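Side-chain contacts in extracellular invertase (Aspergillus kawachii, PDB 5XH8), which hydrolyses beta-fructofuranosides such as sucrose and transfers fructosyl groups with high activity, probably building fructooligosaccharides such as 1-kestose: residues A[5-10]-A[23-28]; A[45-48]-A[53-56]; A[90-95]-A[153-158]; A[395-400]-A[523-528]; A[575-580]-A[585-590]. All coordinates share one frame; numbering follows the deposited sequence.

Overall arrangement
The five contacts follow one another along the chain, each closing before the next opens. Contact 1 ties two parts of the N-terminal loop region together, at the surface. Contact 2 is the turn end of hairpin 37-47/54-60 in the beta-propeller; contact 3, its centre about 25 Å away, joins two propeller loops at the subunit interface. Contacts 2 and 4 reach the same mixed sheet, yet their centres lie about 34 Å apart, on opposite sides of the chain centre. Contact 4 packs that sheet against the C-terminal beta-sandwich, and contact 5, about 24 Å further between centres, lies in the sandwich core. Contacts 2 and 5 lie within propeller and sandwich; contact 4 joins the two.

Contact 1 of 5, residues A[5-10]-A[23-28]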
# COMPACT_ATOMS: atom_id res chain seq x y z
N ILE A 5 -47.14 23.65 4.24
CA ILE A 5 -46.75 23.94 2.85
C ILE A 5 -47.95 23.87 1.92
O ILE A 5 -48.57 22.81 1.76
CB ILE A 5 -45.68 22.98 2.28
CG1 ILE A 5 -44.49 22.79 3.23
CG2 ILE A 5 -45.18 23.50 0.93
CD1 ILE A 5 -43.52 23.94 3.30
N ASP A 6 -48.25 24.99 1.27
CA ASP A 6 -49.34 25.06 0.32
C ASP A 6 -48.75 25.45 -1.01
O ASP A 6 -48.28 26.57 -1.18
CB ASP A 6 -50.37 26.08 0.79
CG ASP A 6 -51.61 26.11 -0.10
OD1 ASP A 6 -51.53 25.78 -1.31
OD2 ASP A 6 -52.66 26.50 0.44
N TYR A 7 -48.79 24.52 -1.96
CA TYR A 7 -48.16 24.72 -3.26
C TYR A 7 -49.00 25.58 -4.21
O TYR A 7 -48.61 25.77 -5.36
CB TYR A 7 -47.77 23.37 -3.91
CG TYR A 7 -46.70 22.65 -3.11
CD1 TYR A 7 -45.37 23.13 -3.09
CD2 TYR A 7 -47.01 21.52 -2.35
CE1 TYR A 7 -44.39 22.49 -2.34
CE2 TYR A 7 -46.03 20.86 -1.61
CZ TYR A 7 -44.73 21.35 -1.62
OH TYR A 7 -43.78 20.70 -0.86
N ASN A 8 -50.14 26.11 -3.74
CA ASN A 8 -50.82 27.19 -4.46
C ASN A 8 -50.38 28.57 -4.01
O ASN A 8 -50.66 29.52 -4.69
CB ASN A 8 -52.34 27.08 -4.32
CG ASN A 8 -52.87 25.81 -4.93
OD1 ASN A 8 -52.60 25.49 -6.09
ND2 ASN A 8 -53.63 25.08 -4.15
N VAL A 9 -49.69 28.66 -2.87
CA VAL A 9 -49.18 29.90 -2.34
C VAL A 9 -47.72 30.06 -2.74
O VAL A 9 -46.98 29.06 -2.92
CB VAL A 9 -49.33 29.93 -0.79
CG1 VAL A 9 -48.70 31.17 -0.18
CG2 VAL A 9 -50.80 29.88 -0.42
N ALA A 10 -47.31 31.32 -2.92
CA ALA A 10 -45.96 31.65 -3.34
C ALA A 10 -44.91 31.06 -2.39
O ALA A 10 -45.17 30.92 -1.17
CB ALA A 10 -45.80 33.15 -3.45
N PHE A 23 -39.01 17.47 1.84
CA PHE A 23 -38.61 16.11 1.46
C PHE A 23 -39.36 15.60 0.22
O PHE A 23 -38.74 15.12 -0.73
CB PHE A 23 -38.78 15.15 2.64
CG PHE A 23 -38.29 13.76 2.36
CD1 PHE A 23 -36.94 13.45 2.44
CD2 PHE A 23 -39.19 12.75 2.02
CE1 PHE A 23 -36.48 12.15 2.17
CE2 PHE A 23 -38.74 11.46 1.73
CZ PHE A 23 -37.38 11.16 1.82
N GLU A 24 -40.68 15.75 0.21
CA GLU A 24 -41.49 15.26 -0.91
C GLU A 24 -41.61 16.18 -2.11
O GLU A 24 -42.03 15.75 -3.18
CB GLU A 24 -42.90 14.84 -0.43
CG GLU A 24 -42.93 13.70 0.58
CD GLU A 24 -42.43 12.33 0.05
OE1 GLU A 24 -42.13 12.18 -1.16
OE2 GLU A 24 -42.30 11.37 0.86
N THR A 25 -41.18 17.44 -1.96
CA THR A 25 -41.51 18.50 -2.91
C THR A 25 -41.19 18.14 -4.34
O THR A 25 -42.06 18.24 -5.23
CB THR A 25 -40.78 19.80 -2.54
OG1 THR A 25 -41.11 20.15 -1.19
CG2 THR A 25 -41.17 20.97 -3.46
N TRP A 26 -39.93 17.72 -4.54
CA TRP A 26 -39.38 17.47 -5.87
C TRP A 26 -38.96 16.00 -6.08
O TRP A 26 -38.33 15.65 -7.09
CB TRP A 26 -38.20 18.41 -6.07
CG TRP A 26 -38.61 19.87 -6.26
CD1 TRP A 26 -39.65 20.35 -7.03
CD2 TRP A 26 -37.96 21.02 -5.70
NE1 TRP A 26 -39.68 21.73 -6.98
CE2 TRP A 26 -38.67 22.17 -6.16
CE3 TRP A 26 -36.85 21.21 -4.85
CZ2 TRP A 26 -38.30 23.46 -5.82
CZ3 TRP A 26 -36.48 22.51 -4.50
CH2 TRP A 26 -37.20 23.62 -5.00
N ARG A 27 -39.34 15.15 -5.14
CA ARG A 27 -38.89 13.78 -5.05
C ARG A 27 -39.54 12.88 -6.12
O ARG A 27 -40.76 12.81 -6.23
CB ARG A 27 -39.18 13.23 -3.66
CG ARG A 27 -38.48 11.91 -3.33
CD ARG A 27 -38.62 11.56 -1.86
NE ARG A 27 -38.05 10.24 -1.60
CZ ARG A 27 -36.75 9.95 -1.44
NH1 ARG A 27 -35.81 10.90 -1.46
NH2 ARG A 27 -36.39 8.69 -1.25
N PRO A 28 -38.71 12.16 -6.88
CA PRO A 28 -39.28 11.24 -7.84
C PRO A 28 -39.87 10.00 -7.16
O PRO A 28 -39.52 9.68 -6.01
CB PRO A 28 -38.09 10.92 -8.74
CG PRO A 28 -36.91 11.02 -7.84
CD PRO A 28 -37.23 12.13 -6.90
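Y7 and T25 make the whole of this small contact, burying 86 Å² in near-equal shares. Their hydroxyls meet end to end, with Y7 OH 2.7 Å from T25 OG1 in a hydrogen bond. Beside this polar link runs an apolar one: the methyl CG2 of T25 approaches CE1 of the Y7 ring at 3.7 Å, coming in obliquely. The T25 torsion accounts for both touches, since chi1 of -56° sets OG1 opposite the carbonyl carbon and swings CG2 opposite the backbone N. The same methyl also lies 3.7 Å above the plane of the W26 ring, toward its rim. Within its own segment, I5 CG2 covers part of one face of the Y7 ring.

The backbones stay well apart, with the CA atoms of Y7 and T25 separated by 9.1 Å, so the long tyrosine side chain does the bridging. Y7 leaves from a type I turn running from D6 to V9. Within it D6 OD1 accepts from N8 N at 2.8 Å, which is an Asx turn.

Both segments lie in the irregular N-terminal region before strand 37-47. W568 meets the Y7 ring edge-to-face, and Y7 shares a backbone bond with A570, placing residues 5-10 against the loop that leads into strand 574-580; residues 23-28 bond to N548, at the turn between strands 534-547 and 550-555.

Contact 2 of 5, residues A[45-48]-A[53-56]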
# COMPACT_ATOMS: atom_id res chain seq x y z
N HIS A 45 -22.88 -2.93 -9.02
CA HIS A 45 -24.02 -3.70 -9.54
C HIS A 45 -23.63 -5.17 -9.83
O HIS A 45 -22.52 -5.43 -10.31
CB HIS A 45 -24.55 -3.17 -10.89
CG HIS A 45 -24.79 -1.70 -10.97
ND1 HIS A 45 -25.34 -0.96 -9.95
CD2 HIS A 45 -24.63 -0.84 -12.01
CE1 HIS A 45 -25.46 0.30 -10.32
NE2 HIS A 45 -25.05 0.39 -11.58
N TYR A 46 -24.52 -6.11 -9.57
CA TYR A 46 -24.28 -7.49 -9.98
C TYR A 46 -25.53 -8.33 -9.97
O TYR A 46 -26.43 -8.10 -9.15
CB TYR A 46 -23.22 -8.17 -9.10
CG TYR A 46 -23.62 -8.46 -7.66
CD1 TYR A 46 -23.63 -7.46 -6.69
CD2 TYR A 46 -23.99 -9.76 -7.26
CE1 TYR A 46 -23.97 -7.73 -5.36
CE2 TYR A 46 -24.33 -10.04 -5.94
CZ TYR A 46 -24.33 -9.02 -4.99
OH TYR A 46 -24.68 -9.30 -3.66
N THR A 47 -25.57 -9.30 -10.86
CA THR A 47 -26.57 -10.36 -10.79
C THR A 47 -26.03 -11.45 -9.89
O THR A 47 -24.97 -12.00 -10.15
CB THR A 47 -26.86 -10.96 -12.18
OG1 THR A 47 -27.19 -9.91 -13.09
CG2 THR A 47 -28.00 -11.94 -12.10
N ASP A 48 -26.75 -11.73 -8.83
CA ASP A 48 -26.43 -12.81 -7.92
C ASP A 48 -26.74 -14.17 -8.61
O ASP A 48 -27.92 -14.48 -8.80
CB ASP A 48 -27.25 -12.65 -6.65
CG ASP A 48 -26.98 -13.73 -5.61
OD1 ASP A 48 -26.57 -14.86 -6.00
OD2 ASP A 48 -27.15 -13.43 -4.40
N LEU A 53 -31.36 -12.42 -8.61
CA LEU A 53 -31.65 -11.02 -8.26
C LEU A 53 -30.57 -10.12 -8.78
O LEU A 53 -29.37 -10.46 -8.70
CB LEU A 53 -31.69 -10.78 -6.76
CG LEU A 53 -32.87 -11.24 -5.95
CD1 LEU A 53 -32.58 -11.00 -4.47
CD2 LEU A 53 -34.11 -10.48 -6.41
N PHE A 54 -30.98 -8.95 -9.26
CA PHE A 54 -30.08 -7.95 -9.71
C PHE A 54 -29.86 -6.92 -8.61
O PHE A 54 -30.82 -6.29 -8.13
CB PHE A 54 -30.59 -7.29 -10.97
CG PHE A 54 -29.61 -6.36 -11.61
CD1 PHE A 54 -28.34 -6.83 -11.99
CD2 PHE A 54 -29.92 -5.04 -11.81
CE1 PHE A 54 -27.42 -5.98 -12.59
CE2 PHE A 54 -29.00 -4.18 -12.39
CZ PHE A 54 -27.74 -4.65 -12.79
N HIS A 55 -28.60 -6.74 -8.24
CA HIS A 55 -28.19 -5.81 -7.19
C HIS A 55 -27.70 -4.54 -7.85
O HIS A 55 -26.88 -4.62 -8.76
CB HIS A 55 -27.05 -6.39 -6.36
CG HIS A 55 -27.46 -7.55 -5.51
ND1 HIS A 55 -27.28 -7.57 -4.15
CD2 HIS A 55 -28.10 -8.70 -5.83
CE1 HIS A 55 -27.76 -8.70 -3.66
NE2 HIS A 55 -28.25 -9.41 -4.66
N VAL A 56 -28.21 -3.39 -7.38
CA VAL A 56 -27.69 -2.08 -7.74
C VAL A 56 -26.97 -1.46 -6.53
O VAL A 56 -27.35 -1.70 -5.38
CB VAL A 56 -28.79 -1.11 -8.28
CG1 VAL A 56 -29.48 -1.67 -9.51
CG2 VAL A 56 -29.83 -0.79 -7.22
O HOH W 1 -29.19 -11.91 -4.12
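Y46 and H55 face each other in an antiparallel beta hairpin of the propeller, formed by strands 37-47 and 54-60, whose local axes run at 173°. They form the hydrogen-bonded pair: Y46 N donates to H55 O at 2.9 Å, and H55 N to Y46 O at 2.7 Å. Their rings pack tightly as an offset stack, with centroids 4.1 Å apart and planes at 24°. The Y46 torsion, chi1 70°, places CG between its N and carbonyl carbon, folding the ring over the imidazole, and H55 CB adds a CH-pi contact to the tyrosine face.

On the other face of the sheet, T47 and F54 form the non-hydrogen-bonded pair. T47 OG1 sits at the edge of the phenyl ring, 3.5 Å from F54 CD1, and both touch L326 of strand 318-326. H45 NE2 binds A322 O.

Toward the turn the side-chain packing gives way to water. D48 N still binds L53 O, but the D48 carboxylate, whose OD1 accepts from A50 N, has no direct bond to the imidazole. One water spans the gap, donating to D48 OD2 at 2.6 Å and lying 2.7 Å from H55 NE2, at the edge of the ring.

Contact 3 of 5, residues A[90-95]-A[153-158]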
# COMPACT_ATOMS: atom_id res chain seq x y z
N GLY A 90 -11.37 1.36 7.54
CA GLY A 90 -10.48 0.18 7.64
C GLY A 90 -9.02 0.56 7.55
O GLY A 90 -8.66 1.73 7.38
N ILE A 91 -8.18 -0.46 7.58
CA ILE A 91 -6.75 -0.30 7.44
C ILE A 91 -6.38 0.25 6.04
O ILE A 91 -5.49 1.13 5.90
CB ILE A 91 -6.03 -1.64 7.70
CG1 ILE A 91 -6.27 -2.13 9.15
CG2 ILE A 91 -4.55 -1.55 7.37
CD1 ILE A 91 -5.54 -1.37 10.22
N ASN A 92 -7.05 -0.27 5.01
CA ASN A 92 -6.72 0.12 3.62
C ASN A 92 -7.44 1.36 3.17
O ASN A 92 -6.97 2.04 2.24
CB ASN A 92 -7.06 -0.99 2.65
CG ASN A 92 -6.36 -2.31 2.97
OD1 ASN A 92 -5.35 -2.37 3.70
ND2 ASN A 92 -6.89 -3.38 2.38
N ASP A 93 -8.59 1.65 3.79
CA ASP A 93 -9.46 2.76 3.38
C ASP A 93 -9.84 3.66 4.58
O ASP A 93 -11.02 3.89 4.84
CB ASP A 93 -10.72 2.23 2.67
CG ASP A 93 -11.46 1.16 3.45
OD1 ASP A 93 -11.14 0.89 4.63
OD2 ASP A 93 -12.40 0.57 2.86
N PRO A 94 -8.83 4.16 5.32
CA PRO A 94 -9.15 4.93 6.53
C PRO A 94 -9.88 6.24 6.22
O PRO A 94 -10.63 6.71 7.06
CB PRO A 94 -7.76 5.20 7.15
CG PRO A 94 -6.81 5.19 5.95
CD PRO A 94 -7.38 4.12 5.05
N VAL A 95 -9.72 6.79 5.00
CA VAL A 95 -10.29 8.10 4.67
C VAL A 95 -11.59 7.96 3.87
O VAL A 95 -12.56 8.63 4.17
CB VAL A 95 -9.24 8.99 3.97
CG1 VAL A 95 -9.86 10.25 3.39
CG2 VAL A 95 -8.14 9.33 4.96
N GLN A 153 -6.41 -7.99 4.72
CA GLN A 153 -5.13 -7.93 4.08
C GLN A 153 -5.03 -6.59 3.35
O GLN A 153 -6.02 -5.88 3.22
CB GLN A 153 -4.94 -9.09 3.10
CG GLN A 153 -5.97 -9.08 1.98
CD GLN A 153 -5.46 -9.77 0.76
OE1 GLN A 153 -5.45 -10.97 0.71
NE2 GLN A 153 -4.99 -9.00 -0.21
N GLY A 154 -3.84 -6.30 2.86
CA GLY A 154 -3.60 -5.08 2.11
C GLY A 154 -4.26 -5.07 0.75
O GLY A 154 -4.84 -6.08 0.32
N PRO A 155 -4.18 -3.91 0.06
CA PRO A 155 -4.72 -3.81 -1.29
C PRO A 155 -4.08 -4.84 -2.26
O PRO A 155 -2.89 -5.18 -2.14
CB PRO A 155 -4.34 -2.39 -1.73
CG PRO A 155 -3.23 -1.97 -0.81
CD PRO A 155 -3.47 -2.70 0.48
N VAL A 156 -4.89 -5.32 -3.18
CA VAL A 156 -4.41 -6.25 -4.22
C VAL A 156 -3.73 -5.50 -5.36
O VAL A 156 -2.91 -6.07 -6.10
CB VAL A 156 -5.52 -7.20 -4.72
CG1 VAL A 156 -6.01 -8.06 -3.57
CG2 VAL A 156 -6.68 -6.46 -5.34
N ILE A 157 -4.05 -4.21 -5.50
CA ILE A 157 -3.32 -3.32 -6.41
C ILE A 157 -2.92 -2.08 -5.61
O ILE A 157 -3.72 -1.14 -5.50
CB ILE A 157 -4.14 -2.96 -7.68
CG1 ILE A 157 -4.57 -4.21 -8.43
CG2 ILE A 157 -3.34 -2.03 -8.57
CD1 ILE A 157 -5.52 -3.96 -9.59
N PRO A 158 -1.68 -2.08 -5.04
CA PRO A 158 -1.22 -1.00 -4.13
C PRO A 158 -0.87 0.34 -4.76
O PRO A 158 -0.62 1.32 -4.05
CB PRO A 158 0.04 -1.57 -3.46
CG PRO A 158 0.12 -3.01 -3.82
CD PRO A 158 -0.74 -3.23 -5.03
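N92 and G154 bring the backbones closest, with 6.2 Å between their CA atoms, and neither segment is regular helix or strand. Across that gap the contact, 118 Å² in all, rests mainly on the N92 side chain. Its ND2 donates to Q153 O at 2.8 Å with an N-H...O angle of 163°. The donor lies in the carbonyl plane on a lone pair, and the acceptor lies only 10° out of the N92 amide plane. A chi1 of -57° turns CG opposite the carbonyl carbon of N92, sending the amide out toward residues 153-155. There it also meets the proline at a slant, with N92 OD1 3.7 Å from P155 CD. The P155 ring packs in turn on T135 and S137 of strand 134-140, and S137 OG accepts a weak second bond from N92 ND2.

The other end of the amide is used as well: N92 OD1 accepts a hydrogen bond from Y120 OH of the second subunit. P158 packing on P158 of the second subunit marks the same boundary. Nearby, D93 forms a salt bridge with K150, and a glycerol, probably from the crystallisation liquor, binds the backbone N of I91 and N92.

This is an asparagine side chain bridging two loops flanking a four-stranded antiparallel propeller blade, strands 96-103 to 149-150, at a subunit interface.

Contact 4 of 5, residues A[395-400]-A[523-528]; sequences ASWQVV and KLRLFD
F527 points the edge of its ring into the face of W397, a T-shaped pair with planes at 87° and 4.8 Å between the phenyl centroid and that of the five-membered ring. The CE1-CZ edge does the touching, with F527 CZ over the centre of the indole and 3.6 Å from W397 CE2; the two side chains reach toward each other from the two segments. A395 CB lies against the other indole face, toward its rim. W397 takes up this pose with chi1 57°, its CG held between the backbone N and carbonyl carbon. The contact joins the start of strand 398-403, at an edge of the mixed sheet shared with propeller hairpin 37-47/54-60, to the C-terminal beta-sandwich, in the link between strands 520-523 and 528-531.

R525 runs roughly perpendicular to W397. Its NH1 lies near the indole plane at the edge, 3.5 Å from W397 CZ2, with guanidinium and ring planes 58° apart. Salt bridges to E392 and E496 hold the guanidinium, while R525 CG rests over one face of F527.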
# COMPACT_ATOMS: atom_id res chain seq x y z
N ALA A 395 -17.85 11.75 -35.63
CA ALA A 395 -19.21 11.95 -35.17
C ALA A 395 -19.64 10.72 -34.37
O ALA A 395 -18.80 9.92 -33.96
CB ALA A 395 -20.12 12.21 -36.36
N SER A 396 -20.95 10.56 -34.17
CA SER A 396 -21.50 9.50 -33.30
C SER A 396 -22.10 8.33 -34.03
O SER A 396 -22.91 7.59 -33.46
CB SER A 396 -22.56 10.10 -32.39
OG SER A 396 -22.04 11.28 -31.81
N TRP A 397 -21.68 8.15 -35.28
CA TRP A 397 -22.19 7.05 -36.10
C TRP A 397 -21.15 6.69 -37.16
O TRP A 397 -20.21 7.44 -37.40
CB TRP A 397 -23.50 7.46 -36.77
CG TRP A 397 -23.34 8.70 -37.60
CD1 TRP A 397 -22.97 8.76 -38.93
CD2 TRP A 397 -23.49 10.07 -37.17
NE1 TRP A 397 -22.91 10.07 -39.34
CE2 TRP A 397 -23.23 10.89 -38.29
CE3 TRP A 397 -23.88 10.67 -35.96
CZ2 TRP A 397 -23.30 12.30 -38.23
CZ3 TRP A 397 -23.93 12.07 -35.89
CH2 TRP A 397 -23.64 12.87 -37.03
N GLN A 398 -21.34 5.53 -37.79
CA GLN A 398 -20.53 5.16 -38.96
C GLN A 398 -21.32 4.36 -39.99
O GLN A 398 -22.28 3.62 -39.66
CB GLN A 398 -19.29 4.39 -38.53
CG GLN A 398 -19.59 3.05 -37.88
CD GLN A 398 -18.39 2.47 -37.17
OE1 GLN A 398 -17.26 2.89 -37.38
NE2 GLN A 398 -18.65 1.47 -36.32
N VAL A 399 -20.87 4.50 -41.24
CA VAL A 399 -21.47 3.79 -42.36
C VAL A 399 -21.01 2.34 -42.29
O VAL A 399 -19.83 2.10 -42.23
CB VAL A 399 -21.02 4.42 -43.71
CG1 VAL A 399 -21.47 3.57 -44.90
CG2 VAL A 399 -21.52 5.86 -43.83
N VAL A 400 -21.94 1.40 -42.26
CA VAL A 400 -21.60 -0.04 -42.28
C VAL A 400 -22.02 -0.80 -43.56
O VAL A 400 -21.67 -1.98 -43.72
CB VAL A 400 -22.17 -0.80 -41.06
CG1 VAL A 400 -21.64 -0.18 -39.76
CG2 VAL A 400 -23.69 -0.85 -41.08
N LYS A 523 -26.76 17.63 -28.86
CA LYS A 523 -26.77 17.46 -30.33
C LYS A 523 -27.53 16.21 -30.75
O LYS A 523 -27.34 15.13 -30.16
CB LYS A 523 -25.35 17.30 -30.88
CG LYS A 523 -24.45 18.50 -30.66
CD LYS A 523 -24.71 19.60 -31.67
CE LYS A 523 -24.32 19.19 -33.08
NZ LYS A 523 -24.09 20.42 -33.89
N LEU A 524 -28.37 16.37 -31.77
CA LEU A 524 -29.06 15.25 -32.39
C LEU A 524 -29.22 15.55 -33.89
O LEU A 524 -29.87 16.52 -34.23
CB LEU A 524 -30.44 15.05 -31.76
CG LEU A 524 -31.30 13.97 -32.42
CD1 LEU A 524 -30.67 12.58 -32.30
CD2 LEU A 524 -32.70 13.99 -31.83
N ARG A 525 -28.60 14.74 -34.74
CA ARG A 525 -28.76 14.87 -36.19
C ARG A 525 -29.93 14.00 -36.63
O ARG A 525 -30.01 12.82 -36.29
CB ARG A 525 -27.52 14.44 -36.95
CG ARG A 525 -27.75 14.34 -38.47
CD ARG A 525 -26.47 14.47 -39.25
NE ARG A 525 -25.90 15.80 -39.06
CZ ARG A 525 -24.67 16.15 -39.37
NH1 ARG A 525 -23.82 15.29 -39.95
NH2 ARG A 525 -24.27 17.38 -39.12
N LEU A 526 -30.82 14.63 -37.39
CA LEU A 526 -31.90 13.96 -38.10
C LEU A 526 -31.40 13.89 -39.55
O LEU A 526 -31.18 14.93 -40.18
CB LEU A 526 -33.20 14.79 -37.99
CG LEU A 526 -33.71 14.96 -36.55
CD1 LEU A 526 -34.90 15.91 -36.44
CD2 LEU A 526 -34.08 13.59 -35.97
N PHE A 527 -31.16 12.67 -40.03
CA PHE A 527 -30.56 12.48 -41.35
C PHE A 527 -31.64 12.58 -42.44
O PHE A 527 -32.85 12.56 -42.15
CB PHE A 527 -29.90 11.11 -41.46
CG PHE A 527 -28.80 10.87 -40.47
CD1 PHE A 527 -27.50 11.30 -40.74
CD2 PHE A 527 -29.06 10.20 -39.27
CE1 PHE A 527 -26.48 11.06 -39.83
CE2 PHE A 527 -28.04 9.97 -38.36
CZ PHE A 527 -26.76 10.40 -38.63
N ASP A 528 -31.19 12.64 -43.69
CA ASP A 528 -32.11 12.50 -44.83
C ASP A 528 -32.32 11.01 -45.04
O ASP A 528 -31.35 10.25 -45.07
CB ASP A 528 -31.57 13.21 -46.07
CG ASP A 528 -31.51 14.71 -45.87
OD1 ASP A 528 -32.50 15.29 -45.41
OD2 ASP A 528 -30.47 15.32 -46.17

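Contact 5 of 5, residues A[575-580]-A[585-590]; sequences ISFFHN and VAFSKV
F577 and F587 carry the aromatic part of this contact, an edge-to-face pair with centroids 4.8 Å apart and planes at 69°. F577 supplies the edge: its CD1 stands over the centre of the F587 ring, 3.5 Å from F587 CG. The two side chains reach in from opposing strands and overlap alongside one another, each with CG opposite its carbonyl carbon (chi1 -61° for F577). F477 adds a further edge-to-face neighbour to F587, and F447 meets the F577 ring at an inclined angle.

The apolar part extends the same layer. V590 CG2 approaches F577 CE1 at 3.8 Å, and V590 itself packs on F477 and L458.

These residues form part of the core between two sheets of the C-terminal beta-sandwich: strand 574-580 belongs to one sheet and strand 585-594 to the other. The local axes run at 168° and approach only to 9.4 Å, a sheet-to-sheet spacing bridged by side chains instead of backbone hydrogen bonds.

The CH-pi part lies nearer the connecting turn. V585 CG2 is over one face of the H579 imidazole, 3.4 Å from the ring centroid and toward the rim. Polar bonds fix the rotation of that ring from both nitrogens, with ND1 bonded to S475 OG and NE2 to G583 O in the turn between the two strands.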
# COMPACT_ATOMS: atom_id res chain seq x y z
N ILE A 575 -49.55 21.31 -20.52
CA ILE A 575 -48.71 21.01 -21.67
C ILE A 575 -49.25 21.69 -22.91
O ILE A 575 -50.45 21.69 -23.13
CB ILE A 575 -48.64 19.48 -21.90
CG1 ILE A 575 -47.96 18.80 -20.71
CG2 ILE A 575 -47.91 19.17 -23.20
CD1 ILE A 575 -47.96 17.28 -20.79
N SER A 576 -48.37 22.24 -23.73
CA SER A 576 -48.75 22.88 -24.99
C SER A 576 -47.79 22.52 -26.10
O SER A 576 -46.60 22.30 -25.83
CB SER A 576 -48.73 24.39 -24.82
OG SER A 576 -49.65 24.76 -23.82
N PHE A 577 -48.30 22.48 -27.34
CA PHE A 577 -47.44 22.48 -28.53
C PHE A 577 -46.69 23.80 -28.54
O PHE A 577 -47.21 24.81 -28.05
CB PHE A 577 -48.24 22.36 -29.84
CG PHE A 577 -49.05 21.11 -29.95
CD1 PHE A 577 -48.49 19.95 -30.45
CD2 PHE A 577 -50.38 21.08 -29.54
CE1 PHE A 577 -49.24 18.78 -30.53
CE2 PHE A 577 -51.13 19.93 -29.63
CZ PHE A 577 -50.56 18.77 -30.12
N PHE A 578 -45.48 23.79 -29.06
CA PHE A 578 -44.70 25.00 -29.20
C PHE A 578 -44.02 24.99 -30.56
O PHE A 578 -43.51 23.95 -30.99
CB PHE A 578 -43.63 25.11 -28.10
CG PHE A 578 -42.50 26.04 -28.46
CD1 PHE A 578 -42.67 27.41 -28.38
CD2 PHE A 578 -41.29 25.54 -28.92
CE1 PHE A 578 -41.63 28.27 -28.72
CE2 PHE A 578 -40.25 26.39 -29.26
CZ PHE A 578 -40.42 27.76 -29.16
N HIS A 579 -44.02 26.14 -31.22
CA HIS A 579 -43.40 26.31 -32.54
C HIS A 579 -43.12 27.80 -32.72
O HIS A 579 -43.98 28.63 -32.40
CB HIS A 579 -44.33 25.74 -33.62
CG HIS A 579 -43.88 26.03 -35.02
ND1 HIS A 579 -42.64 25.68 -35.49
CD2 HIS A 579 -44.52 26.62 -36.06
CE1 HIS A 579 -42.52 26.05 -36.75
NE2 HIS A 579 -43.65 26.63 -37.12
N ASN A 580 -41.92 28.16 -33.19
CA ASN A 580 -41.51 29.58 -33.23
C ASN A 580 -41.93 30.32 -34.52
O ASN A 580 -41.57 31.47 -34.72
CB ASN A 580 -40.00 29.74 -33.00
CG ASN A 580 -39.17 29.24 -34.15
OD1 ASN A 580 -39.62 28.40 -34.94
ND2 ASN A 580 -37.93 29.70 -34.23
N VAL A 585 -44.21 22.51 -38.92
CA VAL A 585 -43.98 21.26 -38.19
C VAL A 585 -45.26 20.48 -38.17
O VAL A 585 -46.30 21.07 -37.91
CB VAL A 585 -43.74 21.47 -36.67
CG1 VAL A 585 -42.90 20.33 -36.10
CG2 VAL A 585 -43.17 22.83 -36.38
N ALA A 586 -45.18 19.17 -38.34
CA ALA A 586 -46.34 18.32 -38.14
C ALA A 586 -46.10 17.43 -36.94
O ALA A 586 -45.14 16.64 -36.92
CB ALA A 586 -46.61 17.49 -39.39
N PHE A 587 -46.97 17.57 -35.94
CA PHE A 587 -46.98 16.74 -34.75
C PHE A 587 -47.90 15.58 -34.98
O PHE A 587 -49.05 15.78 -35.33
CB PHE A 587 -47.51 17.53 -33.54
CG PHE A 587 -46.61 18.64 -33.10
CD1 PHE A 587 -46.68 19.90 -33.69
CD2 PHE A 587 -45.69 18.43 -32.07
CE1 PHE A 587 -45.86 20.93 -33.28
CE2 PHE A 587 -44.85 19.46 -31.66
CZ PHE A 587 -44.94 20.71 -32.25
N SER A 588 -47.44 14.36 -34.74
CA SER A 588 -48.36 13.24 -34.68
C SER A 588 -49.29 13.38 -33.49
O SER A 588 -49.13 14.27 -32.64
CB SER A 588 -47.60 11.94 -34.47
OG SER A 588 -47.19 11.87 -33.11
N LYS A 589 -50.25 12.47 -33.43
CA LYS A 589 -50.96 12.13 -32.21
C LYS A 589 -49.91 11.99 -31.06
O LYS A 589 -48.88 11.33 -31.20
CB LYS A 589 -51.75 10.84 -32.49
CG LYS A 589 -52.55 10.19 -31.37
CD LYS A 589 -52.53 8.67 -31.56
CE LYS A 589 -53.61 7.93 -30.76
NZ LYS A 589 -54.54 7.17 -31.64
N VAL A 590 -50.16 12.70 -29.97
CA VAL A 590 -49.27 12.76 -28.83
C VAL A 590 -49.90 11.86 -27.77
O VAL A 590 -51.10 12.00 -27.52
CB VAL A 590 -49.19 14.21 -28.31
CG1 VAL A 590 -48.23 14.33 -27.14
CG2 VAL A 590 -48.79 15.14 -29.45